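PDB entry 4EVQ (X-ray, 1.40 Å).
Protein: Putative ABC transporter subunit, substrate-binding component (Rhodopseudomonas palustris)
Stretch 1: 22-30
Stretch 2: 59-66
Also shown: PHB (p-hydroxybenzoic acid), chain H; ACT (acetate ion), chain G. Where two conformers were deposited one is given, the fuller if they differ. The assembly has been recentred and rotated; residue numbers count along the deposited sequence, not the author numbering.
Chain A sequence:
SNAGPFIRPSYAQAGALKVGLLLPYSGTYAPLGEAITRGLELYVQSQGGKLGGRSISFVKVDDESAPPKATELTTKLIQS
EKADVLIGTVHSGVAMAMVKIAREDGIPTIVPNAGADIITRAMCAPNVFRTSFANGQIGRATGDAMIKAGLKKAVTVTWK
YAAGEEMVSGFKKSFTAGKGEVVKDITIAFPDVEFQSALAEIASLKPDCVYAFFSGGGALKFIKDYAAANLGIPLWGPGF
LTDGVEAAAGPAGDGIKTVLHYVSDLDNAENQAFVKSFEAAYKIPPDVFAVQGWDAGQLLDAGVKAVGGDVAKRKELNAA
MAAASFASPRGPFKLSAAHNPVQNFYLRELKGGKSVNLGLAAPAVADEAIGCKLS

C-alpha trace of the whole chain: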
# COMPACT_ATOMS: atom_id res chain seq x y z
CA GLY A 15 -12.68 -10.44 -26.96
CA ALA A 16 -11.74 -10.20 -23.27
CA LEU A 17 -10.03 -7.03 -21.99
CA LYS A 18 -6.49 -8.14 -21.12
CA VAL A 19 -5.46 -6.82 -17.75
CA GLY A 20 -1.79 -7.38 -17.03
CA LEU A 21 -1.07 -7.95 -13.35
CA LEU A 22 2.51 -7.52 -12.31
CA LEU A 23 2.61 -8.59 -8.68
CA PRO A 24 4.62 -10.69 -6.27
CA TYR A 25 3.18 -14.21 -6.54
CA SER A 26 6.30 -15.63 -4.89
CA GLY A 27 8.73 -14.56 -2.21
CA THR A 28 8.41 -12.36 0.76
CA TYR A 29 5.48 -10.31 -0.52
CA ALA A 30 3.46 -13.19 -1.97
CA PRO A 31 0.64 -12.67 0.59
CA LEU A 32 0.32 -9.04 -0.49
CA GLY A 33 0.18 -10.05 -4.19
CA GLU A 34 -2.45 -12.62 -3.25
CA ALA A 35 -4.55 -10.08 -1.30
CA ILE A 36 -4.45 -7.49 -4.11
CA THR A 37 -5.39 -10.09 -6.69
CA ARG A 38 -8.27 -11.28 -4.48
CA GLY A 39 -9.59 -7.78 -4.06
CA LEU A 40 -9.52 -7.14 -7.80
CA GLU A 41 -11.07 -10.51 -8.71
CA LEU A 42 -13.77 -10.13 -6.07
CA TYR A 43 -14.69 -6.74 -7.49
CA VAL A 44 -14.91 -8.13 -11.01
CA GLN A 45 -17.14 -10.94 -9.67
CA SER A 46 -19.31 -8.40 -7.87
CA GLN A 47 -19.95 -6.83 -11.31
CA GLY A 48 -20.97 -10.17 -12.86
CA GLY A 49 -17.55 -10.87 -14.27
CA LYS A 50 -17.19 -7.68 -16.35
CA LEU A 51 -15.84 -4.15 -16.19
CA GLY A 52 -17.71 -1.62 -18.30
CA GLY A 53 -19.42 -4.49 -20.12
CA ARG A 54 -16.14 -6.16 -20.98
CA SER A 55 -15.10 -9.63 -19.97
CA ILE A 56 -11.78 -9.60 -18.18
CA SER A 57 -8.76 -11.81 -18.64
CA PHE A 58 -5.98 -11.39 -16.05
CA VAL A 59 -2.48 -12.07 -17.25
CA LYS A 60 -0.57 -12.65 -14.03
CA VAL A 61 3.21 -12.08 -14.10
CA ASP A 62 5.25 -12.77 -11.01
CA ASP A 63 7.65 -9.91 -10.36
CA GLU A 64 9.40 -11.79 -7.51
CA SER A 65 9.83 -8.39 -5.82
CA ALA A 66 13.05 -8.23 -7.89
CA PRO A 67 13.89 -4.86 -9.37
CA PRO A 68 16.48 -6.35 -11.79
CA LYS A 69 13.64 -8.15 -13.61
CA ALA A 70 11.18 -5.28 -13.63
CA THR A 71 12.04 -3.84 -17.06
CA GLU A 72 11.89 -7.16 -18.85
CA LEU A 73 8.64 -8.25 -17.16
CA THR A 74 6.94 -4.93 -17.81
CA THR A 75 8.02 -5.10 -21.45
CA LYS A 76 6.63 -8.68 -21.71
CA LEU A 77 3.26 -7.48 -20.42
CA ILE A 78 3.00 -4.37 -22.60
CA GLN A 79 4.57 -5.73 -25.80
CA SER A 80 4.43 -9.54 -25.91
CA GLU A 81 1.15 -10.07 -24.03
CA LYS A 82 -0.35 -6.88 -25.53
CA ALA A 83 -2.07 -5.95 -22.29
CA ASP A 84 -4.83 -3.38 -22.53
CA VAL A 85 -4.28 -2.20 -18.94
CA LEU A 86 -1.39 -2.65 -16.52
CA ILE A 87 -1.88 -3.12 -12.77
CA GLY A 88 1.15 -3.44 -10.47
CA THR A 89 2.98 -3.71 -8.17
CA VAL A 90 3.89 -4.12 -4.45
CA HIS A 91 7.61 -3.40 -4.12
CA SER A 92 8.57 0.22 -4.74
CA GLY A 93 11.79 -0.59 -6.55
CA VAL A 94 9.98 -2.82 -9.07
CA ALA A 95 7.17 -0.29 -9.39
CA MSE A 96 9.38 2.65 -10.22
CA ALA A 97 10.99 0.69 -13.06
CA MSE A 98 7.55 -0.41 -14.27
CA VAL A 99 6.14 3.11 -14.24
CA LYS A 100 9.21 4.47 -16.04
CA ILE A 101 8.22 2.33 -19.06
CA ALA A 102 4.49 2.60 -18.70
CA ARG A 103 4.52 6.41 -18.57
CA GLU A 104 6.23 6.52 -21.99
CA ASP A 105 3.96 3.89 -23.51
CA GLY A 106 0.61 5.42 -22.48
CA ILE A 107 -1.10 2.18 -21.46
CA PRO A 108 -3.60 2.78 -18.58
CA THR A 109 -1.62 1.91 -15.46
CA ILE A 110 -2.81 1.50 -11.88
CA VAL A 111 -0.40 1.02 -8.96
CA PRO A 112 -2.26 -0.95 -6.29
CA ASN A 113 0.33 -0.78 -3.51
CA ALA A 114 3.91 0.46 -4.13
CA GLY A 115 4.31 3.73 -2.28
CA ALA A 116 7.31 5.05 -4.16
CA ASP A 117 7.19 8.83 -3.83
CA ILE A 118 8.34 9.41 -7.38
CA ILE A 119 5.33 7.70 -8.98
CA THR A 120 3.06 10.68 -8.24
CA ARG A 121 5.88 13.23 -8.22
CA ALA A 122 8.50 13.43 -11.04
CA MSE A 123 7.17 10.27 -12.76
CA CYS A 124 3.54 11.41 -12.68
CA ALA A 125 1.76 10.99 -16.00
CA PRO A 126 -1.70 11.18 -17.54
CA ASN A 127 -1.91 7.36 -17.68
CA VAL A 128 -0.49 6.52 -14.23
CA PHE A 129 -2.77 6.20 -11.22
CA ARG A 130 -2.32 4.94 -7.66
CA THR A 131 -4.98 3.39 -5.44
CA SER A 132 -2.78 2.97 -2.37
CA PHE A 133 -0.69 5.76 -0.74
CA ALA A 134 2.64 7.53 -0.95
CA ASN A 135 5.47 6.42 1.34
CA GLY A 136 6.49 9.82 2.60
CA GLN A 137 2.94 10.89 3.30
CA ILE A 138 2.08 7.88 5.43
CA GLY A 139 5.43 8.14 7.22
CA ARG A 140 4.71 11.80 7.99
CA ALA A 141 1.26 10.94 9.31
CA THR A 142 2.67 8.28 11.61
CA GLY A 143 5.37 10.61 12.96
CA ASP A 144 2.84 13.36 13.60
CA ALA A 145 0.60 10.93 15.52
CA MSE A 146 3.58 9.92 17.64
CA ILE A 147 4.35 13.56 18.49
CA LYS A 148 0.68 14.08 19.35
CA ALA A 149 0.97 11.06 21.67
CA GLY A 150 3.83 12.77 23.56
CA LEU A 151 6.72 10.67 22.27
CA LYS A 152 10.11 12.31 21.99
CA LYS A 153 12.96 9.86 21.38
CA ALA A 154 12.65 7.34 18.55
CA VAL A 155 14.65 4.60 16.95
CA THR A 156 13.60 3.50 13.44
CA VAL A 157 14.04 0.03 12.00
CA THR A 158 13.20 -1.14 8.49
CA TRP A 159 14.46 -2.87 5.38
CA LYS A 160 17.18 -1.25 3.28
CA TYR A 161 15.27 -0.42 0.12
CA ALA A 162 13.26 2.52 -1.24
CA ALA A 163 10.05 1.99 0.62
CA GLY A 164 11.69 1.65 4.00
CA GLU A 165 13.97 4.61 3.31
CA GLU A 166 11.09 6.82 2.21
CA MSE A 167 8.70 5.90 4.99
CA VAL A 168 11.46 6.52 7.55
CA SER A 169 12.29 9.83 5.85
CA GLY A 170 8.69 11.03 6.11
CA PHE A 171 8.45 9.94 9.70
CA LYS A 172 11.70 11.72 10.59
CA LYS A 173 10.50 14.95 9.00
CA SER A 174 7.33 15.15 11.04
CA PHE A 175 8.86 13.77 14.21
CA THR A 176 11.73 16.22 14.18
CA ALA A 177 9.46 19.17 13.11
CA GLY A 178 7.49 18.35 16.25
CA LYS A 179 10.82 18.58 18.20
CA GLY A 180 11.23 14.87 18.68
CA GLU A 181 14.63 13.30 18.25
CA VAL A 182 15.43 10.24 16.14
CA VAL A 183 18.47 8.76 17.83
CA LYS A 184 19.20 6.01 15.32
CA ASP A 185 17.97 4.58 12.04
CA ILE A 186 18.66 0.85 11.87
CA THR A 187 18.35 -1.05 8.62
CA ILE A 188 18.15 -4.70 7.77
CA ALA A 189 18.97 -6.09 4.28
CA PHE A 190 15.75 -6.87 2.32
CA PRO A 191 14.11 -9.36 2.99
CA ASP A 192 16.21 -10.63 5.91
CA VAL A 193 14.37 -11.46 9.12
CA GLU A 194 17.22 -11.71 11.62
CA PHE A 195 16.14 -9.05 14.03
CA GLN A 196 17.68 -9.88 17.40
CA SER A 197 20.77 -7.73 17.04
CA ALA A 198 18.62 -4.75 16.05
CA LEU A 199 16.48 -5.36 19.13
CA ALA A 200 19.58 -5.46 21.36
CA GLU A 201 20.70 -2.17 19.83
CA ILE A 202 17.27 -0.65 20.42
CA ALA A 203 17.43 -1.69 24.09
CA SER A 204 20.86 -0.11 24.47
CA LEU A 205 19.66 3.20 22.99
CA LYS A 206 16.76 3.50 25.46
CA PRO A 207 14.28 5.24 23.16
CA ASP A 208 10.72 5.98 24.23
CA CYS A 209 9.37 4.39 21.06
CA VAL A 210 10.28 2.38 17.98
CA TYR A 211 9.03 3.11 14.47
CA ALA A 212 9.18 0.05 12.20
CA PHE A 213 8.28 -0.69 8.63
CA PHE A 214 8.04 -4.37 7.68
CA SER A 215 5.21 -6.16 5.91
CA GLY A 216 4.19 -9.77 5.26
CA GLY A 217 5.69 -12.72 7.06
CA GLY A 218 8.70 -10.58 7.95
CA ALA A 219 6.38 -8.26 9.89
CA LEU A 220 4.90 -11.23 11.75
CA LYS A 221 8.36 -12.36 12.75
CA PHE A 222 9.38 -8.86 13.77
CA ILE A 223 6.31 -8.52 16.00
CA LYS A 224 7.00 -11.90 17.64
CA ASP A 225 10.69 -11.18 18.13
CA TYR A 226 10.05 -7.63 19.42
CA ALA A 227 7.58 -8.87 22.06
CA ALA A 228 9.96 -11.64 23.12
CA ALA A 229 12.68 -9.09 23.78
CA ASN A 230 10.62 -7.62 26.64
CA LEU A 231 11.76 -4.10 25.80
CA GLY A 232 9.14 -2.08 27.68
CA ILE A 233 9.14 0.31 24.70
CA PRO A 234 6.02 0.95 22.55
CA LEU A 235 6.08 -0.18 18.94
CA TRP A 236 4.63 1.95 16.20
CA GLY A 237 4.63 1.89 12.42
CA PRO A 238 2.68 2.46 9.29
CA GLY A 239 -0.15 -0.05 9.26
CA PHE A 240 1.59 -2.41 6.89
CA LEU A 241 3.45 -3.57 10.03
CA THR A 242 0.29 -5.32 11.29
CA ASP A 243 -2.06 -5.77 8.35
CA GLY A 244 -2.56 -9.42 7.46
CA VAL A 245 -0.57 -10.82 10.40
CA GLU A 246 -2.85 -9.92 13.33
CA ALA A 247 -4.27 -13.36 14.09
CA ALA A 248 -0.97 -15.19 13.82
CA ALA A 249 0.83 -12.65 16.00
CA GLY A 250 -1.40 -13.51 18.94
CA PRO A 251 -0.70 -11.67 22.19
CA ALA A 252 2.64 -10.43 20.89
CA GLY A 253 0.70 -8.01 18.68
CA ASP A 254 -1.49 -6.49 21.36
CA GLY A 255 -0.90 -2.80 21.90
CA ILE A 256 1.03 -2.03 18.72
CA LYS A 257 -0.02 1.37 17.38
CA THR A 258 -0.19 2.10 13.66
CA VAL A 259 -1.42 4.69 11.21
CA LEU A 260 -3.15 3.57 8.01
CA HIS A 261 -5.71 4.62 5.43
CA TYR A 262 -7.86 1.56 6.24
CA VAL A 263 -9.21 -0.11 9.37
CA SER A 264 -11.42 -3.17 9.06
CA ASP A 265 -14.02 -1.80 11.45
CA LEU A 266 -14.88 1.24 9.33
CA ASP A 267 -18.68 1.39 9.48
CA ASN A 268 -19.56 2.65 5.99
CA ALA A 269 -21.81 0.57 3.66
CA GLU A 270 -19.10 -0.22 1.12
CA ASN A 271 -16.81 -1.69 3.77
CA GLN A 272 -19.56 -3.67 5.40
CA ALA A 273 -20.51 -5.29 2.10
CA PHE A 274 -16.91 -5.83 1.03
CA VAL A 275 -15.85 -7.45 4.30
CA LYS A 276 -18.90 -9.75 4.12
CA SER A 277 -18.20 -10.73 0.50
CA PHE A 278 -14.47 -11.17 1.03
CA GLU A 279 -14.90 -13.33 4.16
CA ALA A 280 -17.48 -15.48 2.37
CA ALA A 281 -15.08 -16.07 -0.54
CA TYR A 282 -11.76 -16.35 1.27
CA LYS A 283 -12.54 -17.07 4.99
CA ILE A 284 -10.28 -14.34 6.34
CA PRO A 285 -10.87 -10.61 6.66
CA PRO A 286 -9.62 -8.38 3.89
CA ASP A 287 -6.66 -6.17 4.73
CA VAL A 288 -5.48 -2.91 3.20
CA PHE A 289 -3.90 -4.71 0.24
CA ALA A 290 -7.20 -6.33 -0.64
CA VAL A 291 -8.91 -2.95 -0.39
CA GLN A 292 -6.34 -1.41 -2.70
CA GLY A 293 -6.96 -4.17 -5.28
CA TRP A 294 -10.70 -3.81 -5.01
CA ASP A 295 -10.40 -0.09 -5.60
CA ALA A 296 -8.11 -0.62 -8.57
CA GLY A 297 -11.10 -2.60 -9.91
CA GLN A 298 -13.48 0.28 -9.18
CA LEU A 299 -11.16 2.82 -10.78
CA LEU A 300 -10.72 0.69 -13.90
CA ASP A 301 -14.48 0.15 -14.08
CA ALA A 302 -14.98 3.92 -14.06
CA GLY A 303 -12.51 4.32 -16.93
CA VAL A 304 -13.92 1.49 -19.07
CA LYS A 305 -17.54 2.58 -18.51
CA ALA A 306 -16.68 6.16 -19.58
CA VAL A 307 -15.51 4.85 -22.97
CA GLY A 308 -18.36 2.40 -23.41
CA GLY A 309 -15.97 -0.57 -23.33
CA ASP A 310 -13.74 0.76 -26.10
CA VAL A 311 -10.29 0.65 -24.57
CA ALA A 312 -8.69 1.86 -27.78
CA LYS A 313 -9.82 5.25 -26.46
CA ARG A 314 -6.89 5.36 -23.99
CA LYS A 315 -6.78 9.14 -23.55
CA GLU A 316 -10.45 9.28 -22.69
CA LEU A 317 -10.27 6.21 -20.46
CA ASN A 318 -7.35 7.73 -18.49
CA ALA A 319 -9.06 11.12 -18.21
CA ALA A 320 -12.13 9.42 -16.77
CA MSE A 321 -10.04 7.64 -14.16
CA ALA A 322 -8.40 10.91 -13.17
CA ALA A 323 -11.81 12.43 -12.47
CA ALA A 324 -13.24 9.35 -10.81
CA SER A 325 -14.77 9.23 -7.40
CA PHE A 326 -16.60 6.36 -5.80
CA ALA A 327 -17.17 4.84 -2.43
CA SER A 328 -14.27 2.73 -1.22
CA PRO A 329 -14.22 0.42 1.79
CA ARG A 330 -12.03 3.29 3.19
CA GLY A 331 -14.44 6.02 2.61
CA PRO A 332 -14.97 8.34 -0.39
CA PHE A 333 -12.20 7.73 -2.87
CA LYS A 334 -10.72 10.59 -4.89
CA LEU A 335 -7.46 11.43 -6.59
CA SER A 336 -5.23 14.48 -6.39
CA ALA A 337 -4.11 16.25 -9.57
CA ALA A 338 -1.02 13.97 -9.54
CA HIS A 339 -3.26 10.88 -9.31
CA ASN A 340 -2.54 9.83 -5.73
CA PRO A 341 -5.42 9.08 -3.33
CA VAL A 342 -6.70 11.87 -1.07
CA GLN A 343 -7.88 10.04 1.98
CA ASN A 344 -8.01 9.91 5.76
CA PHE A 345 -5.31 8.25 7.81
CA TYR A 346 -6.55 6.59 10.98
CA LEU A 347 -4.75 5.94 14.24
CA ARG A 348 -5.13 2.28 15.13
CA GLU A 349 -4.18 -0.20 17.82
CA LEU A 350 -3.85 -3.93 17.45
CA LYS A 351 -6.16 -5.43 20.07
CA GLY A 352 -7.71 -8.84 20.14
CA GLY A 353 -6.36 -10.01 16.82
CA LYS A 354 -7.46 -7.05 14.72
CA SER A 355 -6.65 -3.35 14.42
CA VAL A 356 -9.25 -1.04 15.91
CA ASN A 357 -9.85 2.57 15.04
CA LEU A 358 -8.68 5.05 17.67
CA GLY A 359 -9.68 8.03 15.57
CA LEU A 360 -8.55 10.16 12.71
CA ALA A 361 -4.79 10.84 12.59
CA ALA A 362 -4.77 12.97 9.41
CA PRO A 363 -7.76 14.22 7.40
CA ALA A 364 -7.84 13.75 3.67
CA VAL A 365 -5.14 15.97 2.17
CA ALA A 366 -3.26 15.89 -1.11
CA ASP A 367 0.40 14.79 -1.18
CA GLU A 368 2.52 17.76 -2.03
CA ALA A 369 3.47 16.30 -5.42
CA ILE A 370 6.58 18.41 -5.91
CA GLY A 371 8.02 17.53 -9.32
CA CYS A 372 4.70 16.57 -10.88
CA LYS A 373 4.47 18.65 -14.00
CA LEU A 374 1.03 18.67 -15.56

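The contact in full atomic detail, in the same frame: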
# COMPACT_ATOMS: atom_id res chain seq x y z
N LEU A 22 1.13 -7.30 -12.71
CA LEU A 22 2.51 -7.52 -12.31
C LEU A 22 2.56 -7.41 -10.80
O LEU A 22 2.41 -6.31 -10.25
CB LEU A 22 3.42 -6.47 -12.95
CG LEU A 22 4.92 -6.59 -12.68
CD1 LEU A 22 5.49 -7.85 -13.34
CD2 LEU A 22 5.73 -5.35 -13.11
N LEU A 23 2.72 -8.53 -10.14
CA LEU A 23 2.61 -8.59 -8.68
C LEU A 23 3.52 -9.65 -8.17
O LEU A 23 3.90 -10.55 -8.93
CB LEU A 23 1.16 -8.88 -8.24
CG LEU A 23 0.15 -7.75 -8.46
CD1 LEU A 23 -1.25 -8.29 -8.24
CD2 LEU A 23 0.46 -6.61 -7.50
N PRO A 24 3.84 -9.60 -6.86
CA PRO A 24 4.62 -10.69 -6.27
C PRO A 24 3.74 -11.90 -5.99
O PRO A 24 2.95 -11.88 -5.05
CB PRO A 24 5.18 -10.08 -5.00
CG PRO A 24 4.17 -9.01 -4.62
CD PRO A 24 3.63 -8.48 -5.92
N TYR A 25 3.90 -12.96 -6.78
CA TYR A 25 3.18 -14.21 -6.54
C TYR A 25 4.11 -15.23 -5.87
O TYR A 25 3.74 -16.38 -5.71
CB TYR A 25 2.62 -14.76 -7.85
CG TYR A 25 1.48 -13.90 -8.38
CD1 TYR A 25 0.25 -13.86 -7.71
CD2 TYR A 25 1.60 -13.11 -9.53
CE1 TYR A 25 -0.79 -13.06 -8.14
CE2 TYR A 25 0.52 -12.32 -9.96
CZ TYR A 25 -0.66 -12.32 -9.24
OH TYR A 25 -1.71 -11.55 -9.67
N SER A 26 5.35 -14.83 -5.62
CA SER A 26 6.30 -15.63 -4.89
C SER A 26 7.09 -14.70 -4.00
O SER A 26 7.07 -13.48 -4.17
CB SER A 26 7.25 -16.39 -5.84
OG SER A 26 8.03 -15.48 -6.57
N GLY A 27 7.84 -15.28 -3.08
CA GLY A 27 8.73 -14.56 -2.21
C GLY A 27 8.04 -13.85 -1.07
O GLY A 27 6.88 -14.11 -0.68
N THR A 28 8.79 -12.89 -0.53
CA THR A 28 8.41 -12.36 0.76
C THR A 28 7.06 -11.60 0.73
O THR A 28 6.32 -11.57 1.72
CB THR A 28 9.52 -11.51 1.32
OG1 THR A 28 9.33 -11.36 2.75
CG2 THR A 28 9.50 -10.16 0.75
N TYR A 29 6.70 -11.04 -0.42
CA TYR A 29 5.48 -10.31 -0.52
C TYR A 29 4.35 -11.07 -1.22
O TYR A 29 3.33 -10.51 -1.56
CB TYR A 29 5.76 -8.98 -1.20
CG TYR A 29 6.49 -7.93 -0.35
CD1 TYR A 29 6.39 -7.88 1.02
CD2 TYR A 29 7.23 -6.93 -0.96
CE1 TYR A 29 6.99 -6.86 1.74
CE2 TYR A 29 7.86 -5.94 -0.26
CZ TYR A 29 7.73 -5.89 1.11
OH TYR A 29 8.31 -4.88 1.85
N ALA A 30 4.53 -12.38 -1.39
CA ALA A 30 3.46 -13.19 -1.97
C ALA A 30 2.06 -13.00 -1.30
O ALA A 30 1.08 -12.95 -2.01
CB ALA A 30 3.87 -14.69 -1.94
N VAL A 59 -3.74 -11.47 -16.89
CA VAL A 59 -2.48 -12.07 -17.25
C VAL A 59 -1.55 -11.81 -16.09
O VAL A 59 -1.07 -10.67 -15.91
CB VAL A 59 -1.93 -11.46 -18.54
CG1 VAL A 59 -0.64 -12.13 -18.90
CG2 VAL A 59 -2.99 -11.58 -19.67
N LYS A 60 -1.26 -12.84 -15.30
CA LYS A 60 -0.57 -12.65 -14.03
C LYS A 60 0.92 -12.96 -14.15
O LYS A 60 1.31 -14.11 -14.40
CB LYS A 60 -1.22 -13.56 -13.00
CG LYS A 60 -2.70 -13.32 -12.82
CD LYS A 60 -3.34 -14.32 -11.88
CE LYS A 60 -4.78 -13.96 -11.61
NZ LYS A 60 -5.41 -14.96 -10.68
N VAL A 61 1.77 -11.96 -13.95
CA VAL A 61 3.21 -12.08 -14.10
C VAL A 61 3.81 -11.86 -12.73
O VAL A 61 3.57 -10.84 -12.08
CB VAL A 61 3.74 -11.07 -15.12
CG1 VAL A 61 5.26 -11.08 -15.19
CG2 VAL A 61 3.11 -11.33 -16.51
N ASP A 62 4.58 -12.83 -12.27
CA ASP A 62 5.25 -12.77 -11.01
C ASP A 62 6.51 -11.94 -11.06
O ASP A 62 7.48 -12.31 -11.70
CB ASP A 62 5.65 -14.19 -10.62
CG ASP A 62 6.29 -14.27 -9.24
OD1 ASP A 62 6.25 -13.29 -8.44
OD2 ASP A 62 6.82 -15.36 -8.94
N ASP A 63 6.50 -10.80 -10.34
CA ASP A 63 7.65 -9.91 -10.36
C ASP A 63 8.74 -10.29 -9.36
O ASP A 63 9.83 -9.73 -9.38
CB ASP A 63 7.24 -8.44 -10.15
CG ASP A 63 6.91 -8.09 -8.68
OD1 ASP A 63 6.91 -8.91 -7.79
OD2 ASP A 63 6.66 -6.92 -8.40
N GLU A 64 8.45 -11.27 -8.51
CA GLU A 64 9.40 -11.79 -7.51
C GLU A 64 9.95 -10.72 -6.55
O GLU A 64 10.98 -10.91 -5.93
CB GLU A 64 10.58 -12.55 -8.21
CG GLU A 64 10.11 -13.64 -9.16
CD GLU A 64 11.20 -14.30 -10.03
OE1 GLU A 64 12.38 -13.93 -9.96
OE2 GLU A 64 10.87 -15.27 -10.75
N SER A 65 9.29 -9.56 -6.50
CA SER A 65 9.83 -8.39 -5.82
C SER A 65 11.29 -8.15 -6.15
O SER A 65 12.07 -7.73 -5.27
CB SER A 65 9.57 -8.42 -4.33
OG SER A 65 8.18 -8.52 -4.10
N ALA A 66 11.64 -8.30 -7.44
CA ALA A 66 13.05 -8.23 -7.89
C ALA A 66 13.25 -7.12 -8.90
O ALA A 66 12.97 -7.27 -10.11
CB ALA A 66 13.43 -9.54 -8.52
C1' PHB H . 6.62 -0.87 -1.07
O1' PHB H . 7.69 -1.41 -1.42
O2' PHB H . 6.21 0.25 -1.58
C1 PHB H . 5.73 -1.46 -0.05
C2 PHB H . 5.78 -2.84 0.18
C3 PHB H . 4.97 -3.40 1.15
C4 PHB H . 4.14 -2.61 1.88
C5 PHB H . 4.05 -1.25 1.65
C6 PHB H . 4.86 -0.71 0.70
O4 PHB H . 3.34 -3.14 2.82
C ACT G . 12.14 -11.51 -2.38
O ACT G . 12.88 -12.37 -1.83
OXT ACT G . 10.88 -11.68 -2.38
CH3 ACT G . 12.73 -10.33 -3.05
O HOH W 1 8.08 -11.11 -3.12

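The two stretches leave a parallel β-sheet side by side, and the contact between them buries 571 Å² in total. Its backbone core is short. Leu22 pairs with Val61 and Leu23 with Asp62 in parallel register, and two hydrogen bonds fix the strand ends: Leu23 N donates to Val61 O (3.1 Å) and Asp63 N donates to Leu23 O (3.0 Å), both nearly linear. Between them, the CA of Asp62 lies 3.3 Å from Leu23 O in a CA-H...O contact, so the Leu23 carbonyl is approached by two consecutive residues of the second stretch. Beyond this point the strands give way to loops, and side chains take over.

Tyr25, Leu22 and Asp62 cover the most surface, with 76, 72 and 62 Å² respectively. Leu22 supplies the apolar part. Its side chain leaves on the same face of the sheet as that of Val61, and with chi1 in t and chi2 in p its end comes nearer the second stretch. Leu22 CD1 thereby reaches 3.7 Å from Val61 CG1 and also 3.7 Å from Asp63 CB. All three residues are buried, and the aliphatic side chains of Leu22 and Val61 suit this buried place, since neither has a polar group to satisfy.

Asp62 organises the opposite face, the one it shares with Leu23. Its chi1 is t, and the carboxylate comes nearer the first stretch, just where that chain leaves the strand. OD1 of Asp62 accepts a hydrogen bond from Tyr25 N (2.9 Å) and a weak one from Ser26 N (3.3 Å to the same OD1), while Asp62 OD2 accepts one from Ser26 OG (2.7 Å), whose p rotamer suits the bond. Within its own stretch, Asp62 OD1 also accepts from Glu64 N at 3.0 Å. A short carboxylate thus serves backbone amides in both stretches and ties the end of one strand to the loop that follows the other.

Tyr25 lays its ring along the second strand. The ring edge meets Val61 O, 3.9 Å from Tyr25 CD2, and the CA of Asp62; farther along, Tyr25 CE2 packs 3.7 Å from Lys60 CB. The aliphatic base of Lys60 thus gives the ring a partner, while the end of the lysine leads away. The tyrosine hydroxyl is hydrogen-bonded elsewhere in the structure.

A second aspartate shapes the loop that follows. Asp63 points toward the first stretch, and its OD1 accepts a hydrogen bond from Ser65 N (2.8 Å). The same OD1 stands 3.3 Å from Pro24 N, a contact without a hydrogen to share. Pro24 CB in turn packs 3.5 Å from Ser65 OG, and this OG also lies at the edge of the Tyr29 ring, 3.6 Å from Tyr29 CD2. One water completes the join: it accepts from Ser65 OG (2.8 Å) and Tyr29 N (3.0 Å) and donates to Ser26 O (2.8 Å). Tyr29 also connects this contact to the bound p-hydroxybenzoic acid, whose C3 lies over one face of its ring.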